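Local coordinates for ectonucleotide pyrophosphatase/phosphodiesterase family member 5 (Mus musculus, PDB 5VEO), which probably hydrolyses phosphodiester bonds of nucleotide substrates as a zinc-dependent ectoenzyme of the alkaline phosphatase superfamily, at residues V281-K284 against E285-P288; M81-P84 against I85-K88; V32-P35 against H36-I40. The protein carries 1 engineered substitution. All coordinates share one frame; numbering follows the deposited sequence. Where two conformers were deposited one is given.

Interaction 1: V281-K284 against E285-P288; sequences VYKK and EEIP
Pro288 CD sits over one face of the Tyr282 ring, 3.7 Å from its centroid and 20° off the normal: a CH-pi contact offset toward CE1, which lies 3.5 Å from Pro288 CD. The contact closes a tight 3-10 turn at the end of strand 279-283, an outermost strand of a four-stranded antiparallel sheet. With the ring set beside its own backbone N (chi1 -60°), Tyr282 lies across the proline at about a right angle, while its CB packs on Ile287 CG1. A serine in its place would probably leave Pro288 CD without its aromatic platform and open a gap beside the returning chain.

At the turn itself, Glu286 N donates to Lys283 O (2.8 Å) and Ile287 N to Lys284 O. In the conformer given, one of two, Glu286 OE2 accepts Lys283 N from above the carboxylate plane, and Glu286 CD rests on Lys283 CB. The Lys283 chain runs on to a cation-pi contact with Tyr269 of helix 265-272. Lys284, beside Glu285, also has two conformers, which makes its salt bridge less certain: in the one given Lys284 NZ, also bonded to Lys294 O, meets Glu285 OE2 at 3.0 Å on the syn side of the carboxylate.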
ATOM      1  N   VAL A 281      17.662   7.491 -14.509  1.00 13.39           N
ATOM      2  CA  VAL A 281      17.603   8.789 -13.847  1.00 13.10           C
ATOM      3  C   VAL A 281      16.648   9.693 -14.618  1.00 15.40           C
ATOM      4  O   VAL A 281      16.871   9.973 -15.807  1.00 17.63           O
ATOM      5  CB  VAL A 281      19.000   9.421 -13.751  1.00 14.64           C
ATOM      6  CG1 VAL A 281      18.924  10.768 -13.052  1.00 16.66           C
ATOM      7  CG2 VAL A 281      19.973   8.481 -13.029  1.00 16.74           C
ATOM      8  N   TYR A 282      15.620  10.196 -13.936  1.00 13.61           N
ATOM      9  CA  TYR A 282      14.646  11.100 -14.533  1.00 13.25           C
ATOM     10  C   TYR A 282      14.723  12.480 -13.892  1.00 15.23           C
ATOM     11  O   TYR A 282      14.715  12.605 -12.671  1.00 15.32           O
ATOM     12  CB  TYR A 282      13.219  10.580 -14.351  1.00 14.44           C
ATOM     13  CG  TYR A 282      12.927   9.231 -14.948  1.00 13.18           C
ATOM     14  CD1 TYR A 282      12.629   9.083 -16.300  1.00 19.80           C
ATOM     15  CD2 TYR A 282      12.915   8.099 -14.148  1.00 14.41           C
ATOM     16  CE1 TYR A 282      12.353   7.826 -16.832  1.00 20.96           C
ATOM     17  CE2 TYR A 282      12.645   6.860 -14.666  1.00 16.51           C
ATOM     18  CZ  TYR A 282      12.354   6.726 -16.002  1.00 18.19           C
ATOM     19  OH  TYR A 282      12.083   5.472 -16.495  1.00 21.33           O
ATOM     20  N   LYS A 283      14.748  13.525 -14.705  1.00 17.93           N
ATOM     21  CA  LYS A 283      14.314  14.814 -14.188  1.00 15.74           C
ATOM     22  C   LYS A 283      12.830  14.743 -13.896  1.00 16.25           C
ATOM     23  O   LYS A 283      12.088  14.049 -14.576  1.00 17.54           O
ATOM     24  CB  LYS A 283      14.593  15.933 -15.195  1.00 18.76           C
ATOM     25  CG  LYS A 283      16.003  15.967 -15.641  1.00 21.73           C
ATOM     26  CD  LYS A 283      16.251  17.173 -16.560  1.00 25.55           C
ATOM     27  CE  LYS A 283      17.659  17.147 -17.108  1.00 31.84           C
ATOM     28  NZ  LYS A 283      17.828  18.073 -18.279  1.00 38.61           N
ATOM     29  N   LYS A 284      12.395  15.474 -12.874  1.00 17.91           N
ATOM     30  CA  LYS A 284      10.990  15.433 -12.467  0.66 19.47           C
ATOM     31  C   LYS A 284      10.050  15.537 -13.663  1.00 16.79           C
ATOM     32  O   LYS A 284       9.121  14.736 -13.813  1.00 18.21           O
ATOM     33  CB  LYS A 284      10.715  16.557 -11.463  0.66 19.95           C
ATOM     34  CG  LYS A 284       9.276  16.667 -10.958  0.66 21.85           C
ATOM     35  CD  LYS A 284       9.212  17.781  -9.921  0.66 22.24           C
ATOM     36  CE  LYS A 284       7.826  18.027  -9.337  0.66 22.16           C
ATOM     37  NZ  LYS A 284       6.854  18.532 -10.347  0.66 23.62           N
ATOM     38  N   GLU A 285      10.252  16.527 -14.523  1.00 18.95           N
ATOM     39  CA  GLU A 285       9.235  16.697 -15.551  1.00 23.67           C
ATOM     40  C   GLU A 285       9.340  15.659 -16.668  1.00 24.22           C
ATOM     41  O   GLU A 285       8.447  15.613 -17.514  1.00 26.00           O
ATOM     42  CB  GLU A 285       9.268  18.138 -16.097  1.00 30.86           C
ATOM     43  CG  GLU A 285       9.058  19.236 -14.995  1.00 39.41           C
ATOM     44  CD  GLU A 285       7.802  19.076 -14.107  1.00 44.98           C
ATOM     45  OE1 GLU A 285       6.779  18.509 -14.550  1.00 47.61           O
ATOM     46  OE2 GLU A 285       7.838  19.548 -12.947  1.00 42.99           O
ATOM     47  N   GLU A 286      10.345  14.770 -16.655  1.00 20.70           N
ATOM     48  CA  GLU A 286      10.417  13.685 -17.629  0.57 22.10           C
ATOM     49  C   GLU A 286      10.005  12.342 -17.037  1.00 17.33           C
ATOM     50  O   GLU A 286      10.100  11.315 -17.715  1.00 19.70           O
ATOM     51  CB  GLU A 286      11.812  13.596 -18.249  0.57 28.89           C
ATOM     52  CG  GLU A 286      12.920  13.376 -17.295  0.57 31.02           C
ATOM     53  CD  GLU A 286      14.262  13.634 -17.916  0.57 25.57           C
ATOM     54  OE1 GLU A 286      14.351  14.508 -18.811  0.57 34.52           O
ATOM     55  OE2 GLU A 286      15.224  12.976 -17.501  0.57 15.59           O
ATOM     56  N   ILE A 287       9.499  12.326 -15.808  1.00 16.55           N
ATOM     57  CA  ILE A 287       9.054  11.058 -15.228  1.00 15.50           C
ATOM     58  C   ILE A 287       7.922  10.486 -16.080  1.00 13.01           C
ATOM     59  O   ILE A 287       7.019  11.238 -16.507  1.00 16.77           O
ATOM     60  CB  ILE A 287       8.609  11.267 -13.769  1.00 15.26           C
ATOM     61  CG1 ILE A 287       9.827  11.589 -12.905  1.00 13.76           C
ATOM     62  CG2 ILE A 287       7.835  10.063 -13.244  1.00 15.42           C
ATOM     63  CD1 ILE A 287       9.499  12.081 -11.508  1.00 15.50           C
ATOM     64  N   PRO A 288       7.918   9.188 -16.370  1.00 15.51           N
ATOM     65  CA  PRO A 288       6.852   8.596 -17.190  1.00 18.07           C
ATOM     66  C   PRO A 288       5.444   8.950 -16.732  1.00 15.59           C
ATOM     67  O   PRO A 288       5.087   8.780 -15.558  1.00 15.05           O
ATOM     68  CB  PRO A 288       7.118   7.096 -17.051  1.00 16.75           C
ATOM     69  CG  PRO A 288       8.602   7.018 -16.898  1.00 19.34           C
ATOM     70  CD  PRO A 288       8.962   8.203 -16.042  1.00 17.20           C
TER

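Interaction 2: M81-P84 against I85-K88; sequences MFDP and ILNK. With NAG (2-acetamido-2-deoxy-beta-D-glucopyranose), chain C; FUC (alpha-L-fucopyranose), chain B.
Asp83 reaches forward to the Ile85 and Leu86 amides at the head of a two-stranded beta hairpin, strands 80-83 and 88-91, and its side chain organises the connecting loop. Asp83 CB lies 4.0 Å from Leu86 CD1. Asp83 CG comes next, anti to the backbone N (chi1 -176°), which carries the carboxylate in over the loop, 3.6 Å from Leu86 CG. From there the two oxygens part company. Asp83 OD2 takes Ile85 N at 2.8 Å, nearly in line with its own C-O bond, which makes an Asx turn; it also takes Leu86 N, in a straighter bond (170°) arriving from above the carboxylate plane. OD1 lies against the Leu86 side chain and forms a salt bridge with Arg298 NE. One buried carboxylate therefore ties down two loop amides and an arginine from elsewhere in the chain, an arrangement that should favour its charged form.

The backbone closes the hairpin through Asp83 and Lys88, an antiparallel hydrogen-bonded pair whose side chains share a face of the sheet. Asn87, with its positive phi, also faces Asp83, and this is a G1 beta bulge.

Phe82 crosses the Asn87 side chain at a slant. Asn87 OD1 stands at the edge of the ring, in its plane and 3.4 Å from Phe82 CE1, with the amide turned nearly perpendicular to the ring. Pro84 N lies over one face, toward the rim. Asn87 carries the glycan: its ND2 is covalently bonded to NAG C1, within the sequon Asn87-Lys88-Ser89. The core fucose, carried on NAG O6, bends back to hydrogen-bond Ser89 OG, and fucose C6 comes to 3.7 Å from Asn87 OD1.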
ATOM      1  N   MET A  81       9.324  11.534   2.626  1.00 10.01           N
ATOM      2  CA  MET A  81       9.056  12.666   1.753  1.00 11.83           C
ATOM      3  C   MET A  81       9.639  13.935   2.344  1.00 12.88           C
ATOM      4  O   MET A  81       9.862  14.049   3.553  1.00 12.39           O
ATOM      5  CB  MET A  81       7.564  12.921   1.573  1.00 13.92           C
ATOM      6  CG  MET A  81       6.791  11.821   0.924  1.00 14.32           C
ATOM      7  SD  MET A  81       5.057  12.284   0.775  1.00 13.73           S
ATOM      8  CE  MET A  81       4.416  11.833   2.381  1.00 15.39           C
ATOM      9  N   PHE A  82       9.814  14.915   1.472  1.00 10.70           N
ATOM     10  CA  PHE A  82      10.134  16.275   1.876  1.00 12.01           C
ATOM     11  C   PHE A  82       9.245  17.202   1.070  1.00 13.70           C
ATOM     12  O   PHE A  82       9.236  17.147  -0.168  1.00 13.88           O
ATOM     13  CB  PHE A  82      11.606  16.608   1.648  1.00 13.38           C
ATOM     14  CG  PHE A  82      11.933  18.065   1.890  1.00 14.01           C
ATOM     15  CD1 PHE A  82      11.787  18.614   3.152  1.00 15.28           C
ATOM     16  CD2 PHE A  82      12.347  18.876   0.857  1.00 16.70           C
ATOM     17  CE1 PHE A  82      12.082  19.965   3.388  1.00 18.79           C
ATOM     18  CE2 PHE A  82      12.626  20.240   1.087  1.00 17.66           C
ATOM     19  CZ  PHE A  82      12.498  20.758   2.347  1.00 18.32           C
ATOM     20  N   ASP A  83       8.497  18.049   1.778  1.00 13.71           N
ATOM     21  CA  ASP A  83       7.646  19.027   1.128  1.00 13.96           C
ATOM     22  C   ASP A  83       8.345  20.381   1.185  1.00 16.72           C
ATOM     23  O   ASP A  83       8.532  20.931   2.283  1.00 16.65           O
ATOM     24  CB  ASP A  83       6.271  19.085   1.797  1.00 15.58           C
ATOM     25  CG  ASP A  83       5.313  20.018   1.081  1.00 16.41           C
ATOM     26  OD1 ASP A  83       4.140  19.637   0.865  1.00 15.56           O
ATOM     27  OD2 ASP A  83       5.731  21.143   0.732  1.00 21.22           O
ATOM     28  N   PRO A  84       8.784  20.927   0.048  1.00 17.27           N
ATOM     29  CA  PRO A  84       9.598  22.143   0.067  1.00 20.29           C
ATOM     30  C   PRO A  84       8.792  23.397   0.345  1.00 21.12           C
ATOM     31  O   PRO A  84       9.384  24.438   0.687  1.00 24.90           O
ATOM     32  CB  PRO A  84      10.196  22.160  -1.339  1.00 21.86           C
ATOM     33  CG  PRO A  84       9.134  21.510  -2.172  1.00 21.80           C
ATOM     34  CD  PRO A  84       8.631  20.388  -1.316  1.00 18.37           C
ATOM     35  N   ILE A  85       7.469  23.334   0.195  1.00 22.40           N
ATOM     36  CA  ILE A  85       6.611  24.471   0.516  1.00 23.72           C
ATOM     37  C   ILE A  85       6.375  24.540   2.018  1.00 26.41           C
ATOM     38  O   ILE A  85       6.463  25.611   2.628  1.00 31.83           O
ATOM     39  CB  ILE A  85       5.283  24.370  -0.254  1.00 27.72           C
ATOM     40  CG1 ILE A  85       5.526  24.255  -1.770  1.00 29.89           C
ATOM     41  CG2 ILE A  85       4.379  25.536   0.108  1.00 28.80           C
ATOM     42  CD1 ILE A  85       6.501  25.250  -2.351  1.00 37.78           C
ATOM     43  N   LEU A  86       6.080  23.398   2.635  1.00 23.68           N
ATOM     44  CA  LEU A  86       5.965  23.311   4.083  1.00 20.66           C
ATOM     45  C   LEU A  86       7.313  23.391   4.778  1.00 19.80           C
ATOM     46  O   LEU A  86       7.362  23.711   5.969  1.00 23.45           O
ATOM     47  CB  LEU A  86       5.297  21.994   4.471  1.00 23.79           C
ATOM     48  CG  LEU A  86       3.910  21.715   3.904  1.00 29.38           C
ATOM     49  CD1 LEU A  86       3.426  20.347   4.362  1.00 27.17           C
ATOM     50  CD2 LEU A  86       2.946  22.793   4.340  1.00 32.50           C
ATOM     51  N   ASN A  87       8.397  23.100   4.058  1.00 20.59           N
ATOM     52  CA  ASN A  87       9.707  22.824   4.643  1.00 18.53           C
ATOM     53  C   ASN A  87       9.588  21.822   5.793  1.00 18.83           C
ATOM     54  O   ASN A  87      10.062  22.036   6.912  1.00 20.19           O
ATOM     55  CB  ASN A  87      10.412  24.101   5.098  1.00 19.18           C
ATOM     56  CG  ASN A  87      11.799  23.816   5.600  1.00 21.80           C
ATOM     57  OD1 ASN A  87      12.458  22.872   5.130  1.00 22.12           O
ATOM     58  ND2 ASN A  87      12.257  24.613   6.566  1.00 24.39           N
ATOM     59  N   LYS A  88       8.978  20.675   5.486  1.00 16.53           N
ATOM     60  CA  LYS A  88       8.767  19.624   6.464  1.00 16.65           C
ATOM     61  C   LYS A  88       9.038  18.274   5.832  1.00 14.75           C
ATOM     62  O   LYS A  88       8.685  18.047   4.675  1.00 15.96           O
ATOM     63  CB  LYS A  88       7.334  19.617   6.988  1.00 20.00           C
ATOM     64  CG  LYS A  88       6.962  20.841   7.824  1.00 25.68           C
ATOM     65  CD  LYS A  88       7.692  20.867   9.149  1.00 35.50           C
ATOM     66  CE  LYS A  88       7.174  22.016  10.008  1.00 42.60           C
ATOM     67  NZ  LYS A  88       8.158  22.491  11.010  1.00 52.23           N
TER
HETATM   68  C1  NAG C   1      13.539  24.408   7.177  1.00 23.52           C
HETATM   69  C2  NAG C   1      14.314  25.693   7.412  1.00 25.27           C
HETATM   70  C3  NAG C   1      15.644  25.387   8.097  1.00 22.89           C
HETATM   71  C4  NAG C   1      15.429  24.525   9.335  1.00 24.19           C
HETATM   72  C5  NAG C   1      14.514  23.333   9.066  1.00 24.22           C
HETATM   73  C6  NAG C   1      14.092  22.667  10.352  1.00 27.14           C
HETATM   74  C7  NAG C   1      13.864  27.489   5.807  1.00 38.74           C
HETATM   75  C8  NAG C   1      14.187  28.052   4.459  1.00 40.20           C
HETATM   76  N2  NAG C   1      14.529  26.382   6.152  1.00 32.28           N
HETATM   77  O3  NAG C   1      16.278  26.606   8.483  1.00 27.84           O
HETATM   78  O4  NAG C   1      16.665  23.969   9.755  1.00 25.10           O
HETATM   79  O5  NAG C   1      13.313  23.757   8.414  1.00 25.76           O
HETATM   80  O6  NAG C   1      13.168  21.611  10.134  1.00 29.76           O
HETATM   81  O7  NAG C   1      13.038  28.011   6.552  1.00 42.23           O
HETATM   82  C1  FUC B   5      13.867  20.360  10.016  1.00 28.19           C
HETATM   83  C2  FUC B   5      12.786  19.292  10.120  1.00 28.84           C
HETATM   84  C3  FUC B   5      11.851  19.386   8.945  1.00 27.11           C
HETATM   85  C4  FUC B   5      12.660  19.246   7.654  1.00 22.89           C
HETATM   86  C5  FUC B   5      13.732  20.336   7.618  1.00 26.95           C
HETATM   87  C6  FUC B   5      14.687  20.188   6.447  1.00 25.81           C
HETATM   88  O2  FUC B   5      12.059  19.428  11.298  1.00 32.89           O
HETATM   89  O3  FUC B   5      10.911  18.320   9.018  1.00 24.95           O
HETATM   90  O4  FUC B   5      13.261  17.943   7.613  1.00 27.53           O
HETATM   91  O5  FUC B   5      14.547  20.301   8.789  1.00 29.42           O

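Interaction 3: V32-P35 against H36-I40; sequences VPTP and HFHYI
Two N-H groups of His38 grip Thr34 O, the carbonyl of the N-cap residue of helix 35-42. The ring nitrogen His38 ND1 comes in at 2.8 Å from Thr34 O, with that oxygen close to the plane of the imidazole, and approaches from above the carbonyl plane. The backbone His38 N adds a second bond to Thr34 O, of 2.9 Å and nearly along the C=O axis, so the two donors arrive from different directions. The ring can do this because CG lies beside its own backbone N (chi1 -83°), which swings ND1 back toward the start of the helix. One residue on, Tyr39 N bonds to Pro35 O at 2.8 Å, continuing the helical pattern.

Thr34 makes no capping bond with its side chain. Its OG1 is turned back to hydrogen-bond Leu29 O, and Thr34 CB packs 4.1 Å from Phe37 CB. Helix 190-210 instead supplies a partner for a first-turn amide: Asp198 OD1 accepts from Phe37 N, and Asp198 OD2 separately holds the His36 ring through ND1.

The helix belongs to a beta-alpha-beta crossover that joins parallel strands 16-21 and 45-51 of the large mixed sheet, passing over the two strands between them. Phe37 and Ile40 form its sheet-facing side: Phe37 meets Val221 and Leu339, and Ile40 meets Leu219 and Leu339. Tyr39 OH bonds to Lys209 NZ of helix 190-210.

Since a carbonyl oxygen can only accept, ND1 of His38 must carry a hydrogen. The bond fixes that nitrogen as a donor and also settles which way round the ring sits; a position in the first turn of a helix would probably make a positive charge there less favourable.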
ATOM      1  N   VAL A  32       2.550 -22.286  -0.850  1.00 11.97           N
ATOM      2  CA  VAL A  32       2.238 -23.293   0.159  1.00 12.19           C
ATOM      3  C   VAL A  32       0.735 -23.505   0.111  1.00 12.56           C
ATOM      4  O   VAL A  32       0.018 -22.658  -0.444  1.00 12.69           O
ATOM      5  CB  VAL A  32       2.644 -22.847   1.570  1.00 15.13           C
ATOM      6  CG1 VAL A  32       4.121 -22.791   1.695  1.00 22.23           C
ATOM      7  CG2 VAL A  32       2.006 -21.512   1.895  1.00 14.17           C
ATOM      8  N   PRO A  33       0.212 -24.572   0.706  1.00 13.76           N
ATOM      9  CA  PRO A  33      -1.240 -24.680   0.863  1.00 15.17           C
ATOM     10  C   PRO A  33      -1.795 -23.448   1.565  1.00 14.62           C
ATOM     11  O   PRO A  33      -1.279 -22.999   2.593  1.00 15.54           O
ATOM     12  CB  PRO A  33      -1.410 -25.956   1.697  1.00 17.88           C
ATOM     13  CG  PRO A  33      -0.191 -26.790   1.326  1.00 21.49           C
ATOM     14  CD  PRO A  33       0.911 -25.759   1.224  1.00 18.17           C
ATOM     15  N   THR A  34      -2.828 -22.868   0.974  1.00 13.88           N
ATOM     16  CA  THR A  34      -3.511 -21.703   1.533  1.00 14.51           C
ATOM     17  C   THR A  34      -5.003 -22.007   1.569  1.00 14.32           C
ATOM     18  O   THR A  34      -5.808 -21.420   0.828  1.00 13.75           O
ATOM     19  CB  THR A  34      -3.195 -20.431   0.739  1.00 13.79           C
ATOM     20  OG1 THR A  34      -3.404 -20.658  -0.653  1.00 14.60           O
ATOM     21  CG2 THR A  34      -1.743 -19.991   0.943  1.00 12.39           C
ATOM     22  N   PRO A  35      -5.407 -22.930   2.440  1.00 14.10           N
ATOM     23  CA  PRO A  35      -6.813 -23.364   2.465  1.00 15.42           C
ATOM     24  C   PRO A  35      -7.790 -22.263   2.800  1.00 14.59           C
ATOM     25  O   PRO A  35      -8.907 -22.278   2.273  1.00 16.97           O
ATOM     26  CB  PRO A  35      -6.818 -24.469   3.532  1.00 18.74           C
ATOM     27  CG  PRO A  35      -5.571 -24.238   4.347  1.00 18.27           C
ATOM     28  CD  PRO A  35      -4.571 -23.713   3.358  1.00 15.87           C
ATOM     29  N   HIS A  36      -7.411 -21.291   3.636  1.00 13.55           N
ATOM     30  CA  HIS A  36      -8.381 -20.264   3.990  1.00 13.74           C
ATOM     31  C   HIS A  36      -8.526 -19.232   2.883  1.00 13.92           C
ATOM     32  O   HIS A  36      -9.647 -18.798   2.592  1.00 14.34           O
ATOM     33  CB  HIS A  36      -8.004 -19.642   5.322  1.00 14.21           C
ATOM     34  CG  HIS A  36      -8.072 -20.628   6.438  1.00 17.49           C
ATOM     35  ND1 HIS A  36      -6.954 -21.186   7.015  1.00 18.86           N
ATOM     36  CD2 HIS A  36      -9.137 -21.236   7.011  1.00 16.85           C
ATOM     37  CE1 HIS A  36      -7.330 -22.049   7.946  1.00 18.89           C
ATOM     38  NE2 HIS A  36      -8.648 -22.097   7.960  1.00 19.42           N
ATOM     39  N   PHE A  37      -7.426 -18.859   2.216  1.00 13.24           N
ATOM     40  CA  PHE A  37      -7.567 -18.061   1.004  1.00 11.11           C
ATOM     41  C   PHE A  37      -8.410 -18.797  -0.029  1.00 12.63           C
ATOM     42  O   PHE A  37      -9.276 -18.198  -0.669  1.00 14.10           O
ATOM     43  CB  PHE A  37      -6.204 -17.702   0.409  1.00 10.39           C
ATOM     44  CG  PHE A  37      -5.484 -16.583   1.141  1.00  9.51           C
ATOM     45  CD1 PHE A  37      -5.679 -15.265   0.777  1.00 10.54           C
ATOM     46  CD2 PHE A  37      -4.615 -16.854   2.184  1.00 12.87           C
ATOM     47  CE1 PHE A  37      -5.023 -14.221   1.448  1.00 12.35           C
ATOM     48  CE2 PHE A  37      -3.948 -15.818   2.847  1.00 14.91           C
ATOM     49  CZ  PHE A  37      -4.170 -14.501   2.476  1.00 12.85           C
ATOM     50  N   HIS A  38      -8.177 -20.101  -0.197  1.00 12.81           N
ATOM     51  CA  HIS A  38      -8.918 -20.858  -1.201  1.00 14.65           C
ATOM     52  C   HIS A  38     -10.390 -21.006  -0.826  1.00 16.30           C
ATOM     53  O   HIS A  38     -11.251 -21.049  -1.714  1.00 18.01           O
ATOM     54  CB  HIS A  38      -8.235 -22.210  -1.423  1.00 14.70           C
ATOM     55  CG  HIS A  38      -7.086 -22.134  -2.379  1.00 16.51           C
ATOM     56  ND1 HIS A  38      -5.845 -21.670  -2.005  1.00 16.12           N
ATOM     57  CD2 HIS A  38      -6.998 -22.419  -3.701  1.00 18.12           C
ATOM     58  CE1 HIS A  38      -5.033 -21.693  -3.049  1.00 17.38           C
ATOM     59  NE2 HIS A  38      -5.712 -22.133  -4.094  1.00 16.77           N
ATOM     60  N   TYR A  39     -10.704 -21.019   0.473  1.00 14.92           N
ATOM     61  CA  TYR A  39     -12.096 -21.039   0.906  1.00 17.61           C
ATOM     62  C   TYR A  39     -12.820 -19.761   0.490  1.00 17.20           C
ATOM     63  O   TYR A  39     -13.954 -19.807  -0.000  1.00 18.86           O
ATOM     64  CB  TYR A  39     -12.148 -21.235   2.419  1.00 19.17           C
ATOM     65  CG  TYR A  39     -13.529 -21.178   3.008  1.00 18.60           C
ATOM     66  CD1 TYR A  39     -14.401 -22.254   2.895  1.00 22.33           C
ATOM     67  CD2 TYR A  39     -13.966 -20.051   3.684  1.00 20.52           C
ATOM     68  CE1 TYR A  39     -15.674 -22.207   3.457  1.00 23.41           C
ATOM     69  CE2 TYR A  39     -15.230 -19.998   4.249  1.00 23.98           C
ATOM     70  CZ  TYR A  39     -16.083 -21.070   4.123  1.00 26.29           C
ATOM     71  OH  TYR A  39     -17.348 -20.982   4.687  1.00 28.67           O
ATOM     72  N   ILE A  40     -12.171 -18.605   0.649  1.00 17.61           N
ATOM     73  CA  ILE A  40     -12.768 -17.358   0.172  1.00 15.34           C
ATOM     74  C   ILE A  40     -12.928 -17.385  -1.346  1.00 13.73           C
ATOM     75  O   ILE A  40     -13.956 -16.955  -1.885  1.00 16.31           O
ATOM     76  CB  ILE A  40     -11.932 -16.153   0.634  1.00 15.79           C
ATOM     77  CG1 ILE A  40     -12.118 -15.974   2.149  1.00 18.44           C
ATOM     78  CG2 ILE A  40     -12.351 -14.896  -0.122  1.00 17.00           C
ATOM     79  CD1 ILE A  40     -11.292 -14.885   2.761  1.00 20.39           C
TER

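Interactions 1 and 2 are neighbouring turns, their centres about 19 Å apart and their nearest atoms about 8 Å apart. The chain that follows 285-288 bridges them: Arg298 pairs with Asp83 and Gln300 touches Phe82, while Val299 packs on Ile287 and Pro301 bonds to the backbone of Lys284. Interaction 3 lies on the other side of the molecule's centre, its centre about 42 Å from that of interaction 1 and 44 Å from that of interaction 2. None of the three supplies a zinc ligand. The side chains of Ile85 and Lys283 come within about 10 and 11 Å of a peripheral AMP, not the one in the central pocket, too far for contact.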